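Local coordinates for protein histone deacetylase complex subunit SAP18 (Mus musculus, PDB 4A6Q) that acts as a transcriptional corepressor that enhances SIN3-HDAC1-mediated repression and is an auxiliary component of the splicing-dependent exon junction complex, at residues K67-L72 and F87-V92. Sequence-based numbering, arbitrary orientation. Where two conformers were deposited one is given.
Sequences KELTSL and FNFAIV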
loop_
_atom_site.group_PDB
_atom_site.type_symbol
_atom_site.label_atom_id
_atom_site.label_comp_id
_atom_site.label_asym_id
_atom_site.label_seq_id
_atom_site.Cartn_x
_atom_site.Cartn_y
_atom_site.Cartn_z
ATOM N N LYS A 67 -8.438 -2.280 -4.122
ATOM C CA LYS A 67 -9.233 -3.363 -4.716
ATOM C C LYS A 67 -8.568 -3.999 -5.928
ATOM O O LYS A 67 -8.580 -5.213 -6.124
ATOM C CB LYS A 67 -10.623 -2.859 -5.139
ATOM C CG LYS A 67 -11.755 -3.090 -4.162
ATOM C CD LYS A 67 -11.862 -4.510 -3.591
ATOM C CE LYS A 67 -13.107 -4.608 -2.711
ATOM N NZ LYS A 67 -13.393 -5.977 -2.175
ATOM N N GLU A 68 -7.921 -3.163 -6.745
ATOM C CA GLU A 68 -7.207 -3.675 -7.896
ATOM C C GLU A 68 -6.102 -4.612 -7.441
ATOM O O GLU A 68 -5.841 -5.661 -8.043
ATOM C CB GLU A 68 -6.608 -2.495 -8.686
ATOM C CG GLU A 68 -5.861 -2.879 -9.924
ATOM C CD GLU A 68 -5.405 -1.675 -10.753
ATOM O OE1 GLU A 68 -5.561 -0.521 -10.289
ATOM O OE2 GLU A 68 -4.964 -1.921 -11.905
ATOM N N LEU A 69 -5.392 -4.204 -6.385
ATOM C CA LEU A 69 -4.303 -5.023 -5.898
ATOM C C LEU A 69 -4.762 -6.296 -5.217
ATOM O O LEU A 69 -4.137 -7.332 -5.369
ATOM C CB LEU A 69 -3.392 -4.195 -4.981
ATOM C CG LEU A 69 -2.769 -2.997 -5.731
ATOM C CD1 LEU A 69 -2.051 -2.093 -4.739
ATOM C CD2 LEU A 69 -1.774 -3.489 -6.822
ATOM N N THR A 70 -5.863 -6.244 -4.479
ATOM C CA THR A 70 -6.296 -7.487 -3.843
ATOM C C THR A 70 -6.775 -8.509 -4.870
ATOM O O THR A 70 -6.633 -9.701 -4.659
ATOM C CB THR A 70 -7.406 -7.305 -2.812
ATOM O OG1 THR A 70 -8.599 -6.921 -3.473
ATOM C CG2 THR A 70 -7.026 -6.281 -1.755
ATOM N N SER A 71 -7.302 -8.051 -5.999
ATOM C CA SER A 71 -7.676 -8.966 -7.070
ATOM C C SER A 71 -6.482 -9.797 -7.538
ATOM O O SER A 71 -6.616 -11.002 -7.780
ATOM C CB SER A 71 -8.283 -8.209 -8.247
ATOM O OG SER A 71 -8.844 -9.126 -9.172
ATOM N N LEU A 72 -5.311 -9.171 -7.641
ATOM C CA LEU A 72 -4.111 -9.904 -8.038
ATOM C C LEU A 72 -3.635 -10.878 -6.957
ATOM O O LEU A 72 -3.155 -11.973 -7.254
ATOM C CB LEU A 72 -2.990 -8.930 -8.418
ATOM C CG LEU A 72 -3.359 -8.076 -9.640
ATOM C CD1 LEU A 72 -2.393 -6.916 -9.822
ATOM C CD2 LEU A 72 -3.387 -8.912 -10.885
ATOM N N PHE A 87 -8.161 -7.734 4.129
ATOM C CA PHE A 87 -6.821 -7.363 3.671
ATOM C C PHE A 87 -6.401 -6.034 4.255
ATOM O O PHE A 87 -7.010 -5.006 3.954
ATOM C CB PHE A 87 -6.848 -7.234 2.148
ATOM C CG PHE A 87 -7.220 -8.499 1.428
ATOM C CD1 PHE A 87 -8.569 -8.865 1.285
ATOM C CD2 PHE A 87 -6.235 -9.314 0.872
ATOM C CE1 PHE A 87 -8.912 -10.031 0.589
ATOM C CE2 PHE A 87 -6.574 -10.468 0.184
ATOM C CZ PHE A 87 -7.919 -10.837 0.052
ATOM N N ASN A 88 -5.380 -6.034 5.112
ATOM C CA ASN A 88 -4.932 -4.811 5.748
ATOM C C ASN A 88 -3.635 -4.355 5.113
ATOM O O ASN A 88 -2.643 -5.064 5.156
ATOM C CB ASN A 88 -4.684 -5.078 7.236
ATOM C CG ASN A 88 -4.528 -3.810 8.044
ATOM O OD1 ASN A 88 -3.521 -3.105 7.958
ATOM N ND2 ASN A 88 -5.510 -3.546 8.890
ATOM N N PHE A 89 -3.664 -3.187 4.481
ATOM C CA PHE A 89 -2.490 -2.701 3.721
ATOM C C PHE A 89 -1.645 -1.711 4.521
ATOM O O PHE A 89 -2.192 -0.802 5.186
ATOM C CB PHE A 89 -2.951 -1.936 2.475
ATOM C CG PHE A 89 -3.482 -2.786 1.357
ATOM C CD1 PHE A 89 -4.748 -3.351 1.428
ATOM C CD2 PHE A 89 -2.716 -2.974 0.199
ATOM C CE1 PHE A 89 -5.261 -4.104 0.353
ATOM C CE2 PHE A 89 -3.239 -3.726 -0.875
ATOM C CZ PHE A 89 -4.489 -4.285 -0.779
ATOM N N ALA A 90 -0.327 -1.816 4.363
ATOM C CA ALA A 90 0.601 -0.865 4.947
ATOM C C ALA A 90 1.723 -0.601 3.955
ATOM O O ALA A 90 2.067 -1.492 3.187
ATOM C CB ALA A 90 1.190 -1.409 6.235
ATOM N N ILE A 91 2.298 0.596 3.994
ATOM C CA ILE A 91 3.485 0.906 3.180
ATOM C C ILE A 91 4.705 0.825 4.074
ATOM O O ILE A 91 4.707 1.335 5.203
ATOM C CB ILE A 91 3.360 2.309 2.582
ATOM C CG1 ILE A 91 2.267 2.336 1.523
ATOM C CG2 ILE A 91 4.685 2.671 1.897
ATOM C CD1 ILE A 91 1.844 3.780 1.074
ATOM N N VAL A 92 5.698 0.068 3.616
ATOM C CA VAL A 92 6.975 -0.075 4.306
ATOM C C VAL A 92 7.991 0.772 3.553
ATOM O O VAL A 92 8.191 0.574 2.354
ATOM C CB VAL A 92 7.409 -1.564 4.316
ATOM C CG1 VAL A 92 8.795 -1.723 4.991
ATOM C CG2 VAL A 92 6.325 -2.434 5.027
#
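T70 on segment 67-72 of helix 66-76 and F87 on segment 87-92 of strand 86-94 bring the two backbones closest, with CA atoms 7.5 Å apart. The segment axes approach to 10.6 Å and their directions differ by 115°. The helix runs obliquely across the strand, and the two meet through side chains. T70 CG2 does most of the touching. The T70 side chain leaves the helix toward the strand, and chi1 of 68° puts OG1 between the backbone N and the carbonyl carbon, leaving CG2 to face the rings. T70 CG2 sits over one face of the F87 ring, 4.2 Å from the ring centroid and 25° off the normal, a CH-pi contact displaced toward the rim. The same methyl meets the F89 ring in plane at its edge, with T70 CG2 3.4 Å from F89 CZ and 3.5 Å from F89 CE1. One methyl thus joins a ring face to a ring edge. One helix position earlier, L69 CB lies 4.1 Å from F89 CE2, also at the ring edge. All four residues are buried. L133 of the neighbouring strand 132-138 touches both L69 and F89, while T109 of strand 101-110 touches T70 and F87. The apolar core is that of a ubiquitin-like beta-grasp fold, in which helix 66-76 packs across the mixed sheet.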